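Local coordinates for vascular protein tyrosine phosphatase 1 (Rattus norvegicus, PDB 3I36), which probably removes phosphate from phosphorylated tyrosines of other proteins, being the catalytic domain of a receptor-type protein tyrosine phosphatase, at residues A[26-31]-A[266-271]; A[56-61]-A[80-85]; A[137-142]-A[201-206]. All coordinates share one frame; numbering follows the deposited sequence.

From the N terminus, 26-31 is the first segment to enter a contact, and its partner 266-271 comes late in the chain. Interaction 1 therefore closes a loop of 234 residues, and both other contacts fall within it. Interaction 2 closes a short loop of 18 residues after helix 28-53. Interaction 3 opens further along and pairs 137-142 with 201-206 across 58 residues that contain no helix. Interactions 2 and 3 follow one another without crossing, on opposite sides of the chain's centre. Interaction 1 fastens the start of helix 28-53 to the turn after helix 249-267, interaction 2 joins two surface loops, and interaction 3 pairs two neighbouring strands of the central sheet.

Interaction 1 of 3, residues A[26-31]-A[266-271]; sequences IRVENF and NENTVD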
loop_
_atom_site.group_PDB
_atom_site.type_symbol
_atom_site.label_atom_id
_atom_site.label_comp_id
_atom_site.label_asym_id
_atom_site.label_seq_id
_atom_site.Cartn_x
_atom_site.Cartn_y
_atom_site.Cartn_z
ATOM N N ILE A 26 22.709 -4.724 -1.594
ATOM C CA ILE A 26 23.579 -4.060 -2.535
ATOM C C ILE A 26 23.909 -2.671 -2.031
ATOM O O ILE A 26 23.021 -1.875 -1.735
ATOM C CB ILE A 26 22.921 -3.965 -3.918
ATOM C CG1 ILE A 26 22.443 -5.347 -4.371
ATOM C CG2 ILE A 26 23.881 -3.342 -4.928
ATOM C CD1 ILE A 26 23.568 -6.350 -4.586
ATOM N N ARG A 27 25.192 -2.374 -1.897
ATOM C CA ARG A 27 25.566 -1.029 -1.503
ATOM C C ARG A 27 25.194 -0.097 -2.646
ATOM O O ARG A 27 25.310 -0.475 -3.818
ATOM C CB ARG A 27 27.068 -0.977 -1.195
ATOM C CG ARG A 27 27.445 -1.815 0.026
ATOM C CD ARG A 27 28.947 -1.852 0.275
ATOM N NE ARG A 27 29.533 -0.507 0.279
ATOM C CZ ARG A 27 29.547 0.308 1.328
ATOM N NH1 ARG A 27 29.015 -0.075 2.480
ATOM N NH2 ARG A 27 30.103 1.506 1.222
ATOM N N VAL A 28 24.741 1.112 -2.328
ATOM C CA VAL A 28 24.365 2.030 -3.401
ATOM C C VAL A 28 25.527 2.246 -4.374
ATOM O O VAL A 28 25.299 2.361 -5.569
ATOM C CB VAL A 28 23.815 3.390 -2.891
ATOM C CG1 VAL A 28 22.537 3.178 -2.051
ATOM C CG2 VAL A 28 24.875 4.150 -2.129
ATOM N N GLU A 29 26.758 2.281 -3.854
ATOM C CA GLU A 29 27.957 2.454 -4.682
ATOM C C GLU A 29 28.102 1.339 -5.719
ATOM O O GLU A 29 28.826 1.478 -6.703
ATOM C CB GLU A 29 29.241 2.557 -3.832
ATOM C CG GLU A 29 29.600 1.316 -2.978
ATOM C CD GLU A 29 31.098 1.216 -2.675
ATOM O OE1 GLU A 29 31.876 1.925 -3.343
ATOM O OE2 GLU A 29 31.509 0.435 -1.784
ATOM N N ASN A 30 27.418 0.229 -5.490
ATOM C CA ASN A 30 27.496 -0.901 -6.405
ATOM C C ASN A 30 26.177 -1.140 -7.114
ATOM O O ASN A 30 26.067 -2.042 -7.947
ATOM C CB ASN A 30 27.902 -2.161 -5.643
ATOM C CG ASN A 30 29.241 -2.017 -4.970
ATOM O OD1 ASN A 30 30.148 -1.389 -5.514
ATOM N ND2 ASN A 30 29.378 -2.600 -3.786
ATOM N N PHE A 31 25.165 -0.336 -6.797
ATOM C CA PHE A 31 23.847 -0.646 -7.333
ATOM C C PHE A 31 23.736 -0.514 -8.845
ATOM O O PHE A 31 23.096 -1.337 -9.491
ATOM C CB PHE A 31 22.721 0.137 -6.665
ATOM C CG PHE A 31 21.367 -0.357 -7.063
ATOM C CD1 PHE A 31 20.801 -1.460 -6.430
ATOM C CD2 PHE A 31 20.690 0.227 -8.116
ATOM C CE1 PHE A 31 19.570 -1.938 -6.821
ATOM C CE2 PHE A 31 19.460 -0.243 -8.506
ATOM C CZ PHE A 31 18.895 -1.328 -7.851
ATOM N N ASN A 266 19.460 5.963 4.898
ATOM C CA ASN A 266 20.002 5.639 6.200
ATOM C C ASN A 266 21.180 4.687 6.200
ATOM O O ASN A 266 21.968 4.684 7.141
ATOM C CB ASN A 266 18.910 5.086 7.090
ATOM C CG ASN A 266 17.872 6.133 7.429
ATOM O OD1 ASN A 266 18.212 7.278 7.735
ATOM N ND2 ASN A 266 16.603 5.756 7.361
ATOM N N GLU A 267 21.295 3.872 5.158
ATOM C CA GLU A 267 22.291 2.813 5.176
ATOM C C GLU A 267 23.116 2.750 3.912
ATOM O O GLU A 267 24.061 1.989 3.846
ATOM C CB GLU A 267 21.611 1.463 5.420
ATOM C CG GLU A 267 20.645 1.475 6.584
ATOM C CD GLU A 267 19.943 0.145 6.739
ATOM O OE1 GLU A 267 18.712 0.127 6.940
ATOM O OE2 GLU A 267 20.629 -0.886 6.642
ATOM N N ASN A 268 22.741 3.530 2.905
ATOM C CA ASN A 268 23.455 3.518 1.634
ATOM C C ASN A 268 23.481 2.148 1.014
ATOM O O ASN A 268 24.418 1.797 0.319
ATOM C CB ASN A 268 24.884 4.002 1.817
ATOM C CG ASN A 268 24.929 5.398 2.338
ATOM O OD1 ASN A 268 24.386 6.312 1.724
ATOM N ND2 ASN A 268 25.532 5.572 3.494
ATOM N N THR A 269 22.427 1.381 1.256
ATOM C CA THR A 269 22.369 0.035 0.744
ATOM C C THR A 269 20.939 -0.188 0.330
ATOM O O THR A 269 20.039 0.522 0.764
ATOM C CB THR A 269 22.678 -1.000 1.824
ATOM O OG1 THR A 269 21.622 -0.974 2.796
ATOM C CG2 THR A 269 24.000 -0.690 2.487
ATOM N N VAL A 270 20.722 -1.177 -0.517
ATOM C CA VAL A 270 19.362 -1.529 -0.830
ATOM C C VAL A 270 19.239 -3.024 -0.802
ATOM O O VAL A 270 20.187 -3.765 -1.057
ATOM C CB VAL A 270 18.880 -0.958 -2.187
ATOM C CG1 VAL A 270 19.217 0.529 -2.299
ATOM C CG2 VAL A 270 19.470 -1.717 -3.332
ATOM N N ASP A 271 18.045 -3.463 -0.473
ATOM C CA ASP A 271 17.744 -4.866 -0.532
ATOM C C ASP A 271 16.295 -4.951 -0.964
ATOM O O ASP A 271 15.384 -5.092 -0.148
ATOM C CB ASP A 271 17.961 -5.530 0.820
ATOM C CG ASP A 271 17.880 -7.039 0.731
ATOM O OD1 ASP A 271 17.561 -7.554 -0.369
ATOM O OD2 ASP A 271 18.137 -7.699 1.748
#
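The carbonyl oxygen of I26 is gripped by one hydrogen bond, from the amide N of V270, 2.7 Å from I26 O in its carbonyl plane, and supported by a weak CA-H...O contact from T269, whose CA lies 3.2 Å from the same oxygen. The I26 amide answers with a nearly straight bond (175°) to V270 O at 2.8 Å, so I26 and V270 form a hydrogen-bonded antiparallel pair, and R27 and T269 the non-hydrogen-bonded pair beside it. A further backbone bond, beyond the two bridges, comes from V28 N, which donates to N268 O at 2.8 Å. That donor stands above the carbonyl plane, and both V28 methyls crowd the same oxygen, CG1 coming to 3.3 Å of N268 O. Asparagine suits position 268, whose positive phi (58°) turns the chain out of the preceding helix, as this residue tolerates such a backbone well. The apolar contact rests on V270 and F31. With CG anti to the backbone N (chi1 -170°), F31 brings CD1 and CE1 to V270 CG2, CD1 at 3.4 Å, the two side chains crossing at about a right angle. On the outer side, R27 bends at chi3 so that its NE reaches E29 OE2 at 3.0 Å, a salt bridge suited to exposed residues. The result is a two-stranded antiparallel ribbon that joins the start of helix 28-53 to the link between helices 249-267 and 272-280, D271 capping the latter through G274 N, while V270 packs against L260 and I264 of helix 249-267 and V300 of helix 290-305.

Interaction 2 of 3, residues A[56-61]-A[80-85]; sequences IGISLP and LPYDIS
A type I beta turn, G57 to L60, lies against Y82 in the Leu-Pro-Tyr-Asp sequence that follows the phosphotyrosine-recognition loop of this family. The turn is closed by L60 N bonding to G57 O at 2.9 Å. Glycine fits position 57 twice over: its phi is positive (82°), and a CB there would point at the tyrosine ring. Y82 offers one face to the turn. L60 CB sits over it in a CH-pi contact, 3.8 Å from the centroid of the Y82 ring and 25° off the normal, while G57 O lies over the same face, 3.1 Å from Y82 CZ. Beyond the ring, the methyls of L60 meet I84 CG2. At the phenol end a water bridges Y82 OH and I56 O, 2.6 Å from each of these oxygens. At the backbone next to Y82, P61 O takes a nearly straight bond (166°) from D83 N at 2.9 Å and a second from a water, 2.7 Å from P61 O, that in turn accepts from I84 N. The D83 carboxylate turns to the backbone amides of Y63 and A64 at helix 63-66, whose positive end would probably favour its ionised form. The chemistry is thus mixed: apolar cover of the ring by L60 is combined with a direct backbone bond from D83 to P61 O, and a water serves the phenol.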
loop_
_atom_site.group_PDB
_atom_site.type_symbol
_atom_site.label_atom_id
_atom_site.label_comp_id
_atom_site.label_asym_id
_atom_site.label_seq_id
_atom_site.Cartn_x
_atom_site.Cartn_y
_atom_site.Cartn_z
ATOM N N ILE A 56 7.057 -17.171 -1.808
ATOM C CA ILE A 56 7.218 -16.662 -0.463
ATOM C C ILE A 56 5.888 -16.295 0.184
ATOM O O ILE A 56 5.102 -15.510 -0.365
ATOM C CB ILE A 56 8.153 -15.465 -0.398
ATOM C CG1 ILE A 56 9.500 -15.812 -1.060
ATOM C CG2 ILE A 56 8.347 -15.049 1.055
ATOM C CD1 ILE A 56 10.125 -17.108 -0.574
ATOM N N GLY A 57 5.669 -16.860 1.368
ATOM C CA GLY A 57 4.511 -16.549 2.188
ATOM C C GLY A 57 3.246 -17.298 1.799
ATOM O O GLY A 57 2.269 -17.284 2.540
ATOM N N ILE A 58 3.248 -17.968 0.655
ATOM C CA ILE A 58 1.964 -18.467 0.149
ATOM C C ILE A 58 1.362 -19.614 0.959
ATOM O O ILE A 58 0.172 -19.910 0.836
ATOM C CB ILE A 58 2.016 -18.815 -1.344
ATOM C CG1 ILE A 58 2.872 -20.060 -1.577
ATOM C CG2 ILE A 58 2.516 -17.594 -2.140
ATOM C CD1 ILE A 58 2.654 -20.690 -2.948
ATOM N N SER A 59 2.176 -20.253 1.786
ATOM C CA SER A 59 1.657 -21.310 2.645
ATOM C C SER A 59 1.205 -20.765 4.000
ATOM O O SER A 59 0.838 -21.532 4.878
ATOM C CB SER A 59 2.697 -22.420 2.847
ATOM O OG SER A 59 3.783 -21.951 3.611
ATOM N N LEU A 60 1.245 -19.443 4.181
ATOM C CA LEU A 60 0.773 -18.864 5.431
ATOM C C LEU A 60 -0.736 -18.998 5.439
ATOM O O LEU A 60 -1.380 -18.678 4.439
ATOM C CB LEU A 60 1.145 -17.392 5.538
ATOM C CG LEU A 60 2.624 -17.128 5.826
ATOM C CD1 LEU A 60 2.930 -15.664 5.542
ATOM C CD2 LEU A 60 2.911 -17.472 7.278
ATOM N N PRO A 61 -1.297 -19.497 6.549
ATOM C CA PRO A 61 -2.748 -19.672 6.656
ATOM C C PRO A 61 -3.488 -18.365 6.404
ATOM O O PRO A 61 -3.014 -17.291 6.785
ATOM C CB PRO A 61 -2.934 -20.115 8.108
ATOM C CG PRO A 61 -1.676 -20.824 8.431
ATOM C CD PRO A 61 -0.581 -20.115 7.678
ATOM N N LEU A 80 -5.918 -12.833 -0.482
ATOM C CA LEU A 80 -6.454 -12.998 0.855
ATOM C C LEU A 80 -5.371 -12.689 1.856
ATOM O O LEU A 80 -4.242 -13.138 1.707
ATOM C CB LEU A 80 -6.905 -14.434 1.068
ATOM C CG LEU A 80 -7.870 -14.934 0.003
ATOM C CD1 LEU A 80 -8.263 -16.359 0.335
ATOM C CD2 LEU A 80 -9.102 -14.035 -0.074
ATOM N N PRO A 81 -5.735 -11.957 2.905
ATOM C CA PRO A 81 -4.770 -11.597 3.940
ATOM C C PRO A 81 -4.348 -12.840 4.716
ATOM O O PRO A 81 -5.190 -13.659 5.088
ATOM C CB PRO A 81 -5.571 -10.662 4.844
ATOM C CG PRO A 81 -7.039 -11.112 4.649
ATOM C CD PRO A 81 -7.066 -11.377 3.153
ATOM N N TYR A 82 -3.053 -12.976 4.971
ATOM C CA TYR A 82 -2.591 -14.023 5.862
ATOM C C TYR A 82 -3.022 -13.690 7.279
ATOM O O TYR A 82 -2.992 -12.532 7.692
ATOM C CB TYR A 82 -1.067 -14.162 5.802
ATOM C CG TYR A 82 -0.580 -14.458 4.414
ATOM C CD1 TYR A 82 -1.147 -15.490 3.675
ATOM C CD2 TYR A 82 0.449 -13.716 3.838
ATOM C CE1 TYR A 82 -0.721 -15.773 2.393
ATOM C CE2 TYR A 82 0.891 -13.993 2.547
ATOM C CZ TYR A 82 0.301 -15.023 1.834
ATOM O OH TYR A 82 0.724 -15.322 0.568
ATOM N N ASP A 83 -3.435 -14.717 8.009
ATOM C CA ASP A 83 -3.869 -14.557 9.390
ATOM C C ASP A 83 -2.779 -13.920 10.227
ATOM O O ASP A 83 -3.044 -13.133 11.129
ATOM C CB ASP A 83 -4.197 -15.920 9.977
ATOM C CG ASP A 83 -5.388 -16.564 9.302
ATOM O OD1 ASP A 83 -6.334 -15.825 8.987
ATOM O OD2 ASP A 83 -5.371 -17.791 9.065
ATOM N N ILE A 84 -1.541 -14.275 9.930
ATOM C CA ILE A 84 -0.446 -13.859 10.789
ATOM C C ILE A 84 -0.258 -12.338 10.816
ATOM O O ILE A 84 0.329 -11.796 11.745
ATOM C CB ILE A 84 0.870 -14.544 10.364
ATOM C CG1 ILE A 84 1.923 -14.420 11.466
ATOM C CG2 ILE A 84 1.359 -13.988 9.034
ATOM C CD1 ILE A 84 3.076 -15.381 11.293
ATOM N N SER A 85 -0.765 -11.655 9.798
ATOM C CA SER A 85 -0.499 -10.236 9.648
ATOM C C SER A 85 -1.773 -9.452 9.399
ATOM O O SER A 85 -1.729 -8.241 9.197
ATOM C CB SER A 85 0.438 -10.023 8.452
ATOM O OG SER A 85 -0.135 -10.603 7.283
HETATM O O HOH W 1 2.918 -14.049 -0.091
HETATM O O HOH W 2 -0.966 -16.679 8.435
#

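Interaction 3 of 3, residues A[137-142]-A[201-206]; sequences VYAIVM and RQFHFT
Five backbone hydrogen bonds zip the two parallel strands together, their axes 4.6 Å apart and 12° from parallel. R201 N reaches Y138 O at 2.8 Å, R201 O accepts from I140 N, and the pattern repeats along the chain: I140 O is met by F203 N at 2.7 Å, nearly along the C=O axis, F203 O by M142 N and M142 O by F205 N. A139 and V141 spend their own backbone bonds on strand 240-243. Among the apolar contacts, F203 lies with A139, V141 and R201 on one side of the sheet. Its ring edge reaches A139 CB, 4.1 Å from F203 CE2, and the aliphatic CG of R201 covers one ring face while its NE pairs with D186; helix 218-231 packs here through F223. The sulfur-aromatic contact is on the other side, beside I140 and Q202. M142 is extended, with CG anti to the backbone N (chi1 173°), and sets SD over the centre of the H204 ring, 3.7 Å from its centroid; T206 CG2 covers the opposite face. H204 NE2 bonds to T144 O and ND1 to R185, which fixes the rotation of this sandwiched ring. An alanine here removes the imidazole, and with it the bonds to T144 and R185, and would probably leave M142 less firmly packed. Such neighbouring parallel strands are the core of the tyrosine phosphatase sheet, whose strand 240-243 leads into the phosphate-binding P-loop; M142 lies about 7 Å, side chain to side chain, from the probable nucleophile C244.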
loop_
_atom_site.group_PDB
_atom_site.type_symbol
_atom_site.label_atom_id
_atom_site.label_comp_id
_atom_site.label_asym_id
_atom_site.label_seq_id
_atom_site.Cartn_x
_atom_site.Cartn_y
_atom_site.Cartn_z
ATOM N N VAL A 137 -5.286 5.438 11.497
ATOM C CA VAL A 137 -4.803 5.850 10.190
ATOM C C VAL A 137 -5.041 7.335 9.979
ATOM O O VAL A 137 -6.161 7.800 10.105
ATOM C CB VAL A 137 -5.506 5.037 9.086
ATOM C CG1 VAL A 137 -5.133 5.556 7.713
ATOM C CG2 VAL A 137 -5.092 3.577 9.215
ATOM N N TYR A 138 -3.976 8.070 9.670
ATOM C CA TYR A 138 -4.073 9.496 9.377
ATOM C C TYR A 138 -3.794 9.732 7.897
ATOM O O TYR A 138 -4.088 10.787 7.355
ATOM C CB TYR A 138 -3.039 10.270 10.173
ATOM C CG TYR A 138 -3.467 10.605 11.578
ATOM C CD1 TYR A 138 -3.659 9.613 12.519
ATOM C CD2 TYR A 138 -3.658 11.915 11.959
ATOM C CE1 TYR A 138 -4.043 9.931 13.825
ATOM C CE2 TYR A 138 -4.039 12.243 13.243
ATOM C CZ TYR A 138 -4.225 11.253 14.172
ATOM O OH TYR A 138 -4.600 11.595 15.450
ATOM N N ALA A 139 -3.191 8.740 7.250
ATOM C CA ALA A 139 -2.837 8.878 5.845
ATOM C C ALA A 139 -3.302 7.670 5.055
ATOM O O ALA A 139 -3.058 6.529 5.438
ATOM C CB ALA A 139 -1.326 9.064 5.676
ATOM N N ILE A 140 -3.956 7.934 3.938
ATOM C CA ILE A 140 -4.318 6.862 3.033
ATOM C C ILE A 140 -3.591 7.146 1.752
ATOM O O ILE A 140 -3.593 8.271 1.270
ATOM C CB ILE A 140 -5.823 6.842 2.739
ATOM C CG1 ILE A 140 -6.590 6.333 3.968
ATOM C CG2 ILE A 140 -6.117 5.969 1.517
ATOM C CD1 ILE A 140 -8.114 6.411 3.796
ATOM N N VAL A 141 -2.967 6.116 1.201
ATOM C CA VAL A 141 -2.355 6.239 -0.100
ATOM C C VAL A 141 -3.151 5.361 -1.023
ATOM O O VAL A 141 -3.229 4.150 -0.827
ATOM C CB VAL A 141 -0.903 5.773 -0.077
ATOM C CG1 VAL A 141 -0.312 5.812 -1.490
ATOM C CG2 VAL A 141 -0.101 6.659 0.855
ATOM N N MET A 142 -3.751 5.979 -2.026
ATOM C CA MET A 142 -4.605 5.271 -2.946
ATOM C C MET A 142 -3.941 5.273 -4.300
ATOM O O MET A 142 -3.634 6.335 -4.851
ATOM C CB MET A 142 -5.950 5.965 -3.039
ATOM C CG MET A 142 -6.825 5.384 -4.108
ATOM S SD MET A 142 -8.508 5.990 -3.953
ATOM C CE MET A 142 -9.261 5.113 -5.328
ATOM N N ARG A 201 -5.458 12.495 5.643
ATOM C CA ARG A 201 -5.156 12.959 4.315
ATOM C C ARG A 201 -5.065 11.746 3.423
ATOM O O ARG A 201 -4.450 10.739 3.774
ATOM C CB ARG A 201 -3.817 13.716 4.296
ATOM C CG ARG A 201 -3.360 14.056 2.880
ATOM C CD ARG A 201 -2.374 15.193 2.897
ATOM N NE ARG A 201 -2.939 16.370 3.538
ATOM C CZ ARG A 201 -2.229 17.438 3.873
ATOM N NH1 ARG A 201 -0.924 17.468 3.616
ATOM N NH2 ARG A 201 -2.818 18.470 4.465
ATOM N N GLN A 202 -5.674 11.860 2.257
ATOM C CA GLN A 202 -5.682 10.796 1.306
ATOM C C GLN A 202 -4.871 11.258 0.124
ATOM O O GLN A 202 -5.169 12.286 -0.487
ATOM C CB GLN A 202 -7.105 10.514 0.838
ATOM C CG GLN A 202 -7.185 9.415 -0.197
ATOM C CD GLN A 202 -8.474 9.526 -0.989
ATOM O OE1 GLN A 202 -8.937 10.629 -1.264
ATOM N NE2 GLN A 202 -9.060 8.391 -1.348
ATOM N N PHE A 203 -3.836 10.498 -0.180
ATOM C CA PHE A 203 -2.983 10.780 -1.319
ATOM C C PHE A 203 -3.446 9.884 -2.429
ATOM O O PHE A 203 -3.214 8.678 -2.410
ATOM C CB PHE A 203 -1.536 10.498 -0.954
ATOM C CG PHE A 203 -1.050 11.329 0.199
ATOM C CD1 PHE A 203 -0.382 12.526 -0.019
ATOM C CD2 PHE A 203 -1.309 10.941 1.497
ATOM C CE1 PHE A 203 0.056 13.293 1.044
ATOM C CE2 PHE A 203 -0.881 11.701 2.561
ATOM C CZ PHE A 203 -0.191 12.878 2.335
ATOM N N HIS A 204 -4.136 10.479 -3.385
ATOM C CA HIS A 204 -4.707 9.718 -4.465
ATOM C C HIS A 204 -3.836 9.847 -5.699
ATOM O O HIS A 204 -3.882 10.851 -6.404
ATOM C CB HIS A 204 -6.124 10.188 -4.768
ATOM C CG HIS A 204 -6.866 9.260 -5.673
ATOM N ND1 HIS A 204 -8.208 9.393 -5.944
ATOM C CD2 HIS A 204 -6.451 8.158 -6.339
ATOM C CE1 HIS A 204 -8.585 8.428 -6.765
ATOM N NE2 HIS A 204 -7.539 7.659 -7.011
ATOM N N PHE A 205 -3.016 8.829 -5.929
ATOM C CA PHE A 205 -2.198 8.759 -7.122
ATOM C C PHE A 205 -3.112 8.299 -8.235
ATOM O O PHE A 205 -3.536 7.147 -8.265
ATOM C CB PHE A 205 -1.097 7.736 -6.932
ATOM C CG PHE A 205 -0.007 7.829 -7.950
ATOM C CD1 PHE A 205 0.050 6.930 -9.004
ATOM C CD2 PHE A 205 0.957 8.826 -7.860
ATOM C CE1 PHE A 205 1.061 7.010 -9.947
ATOM C CE2 PHE A 205 1.973 8.911 -8.788
ATOM C CZ PHE A 205 2.025 7.998 -9.841
ATOM N N THR A 206 -3.427 9.203 -9.150
ATOM C CA THR A 206 -4.428 8.899 -10.158
ATOM C C THR A 206 -3.794 8.549 -11.490
ATOM O O THR A 206 -4.494 8.204 -12.443
ATOM C CB THR A 206 -5.323 10.109 -10.395
ATOM O OG1 THR A 206 -4.496 11.236 -10.706
ATOM C CG2 THR A 206 -6.134 10.416 -9.154
#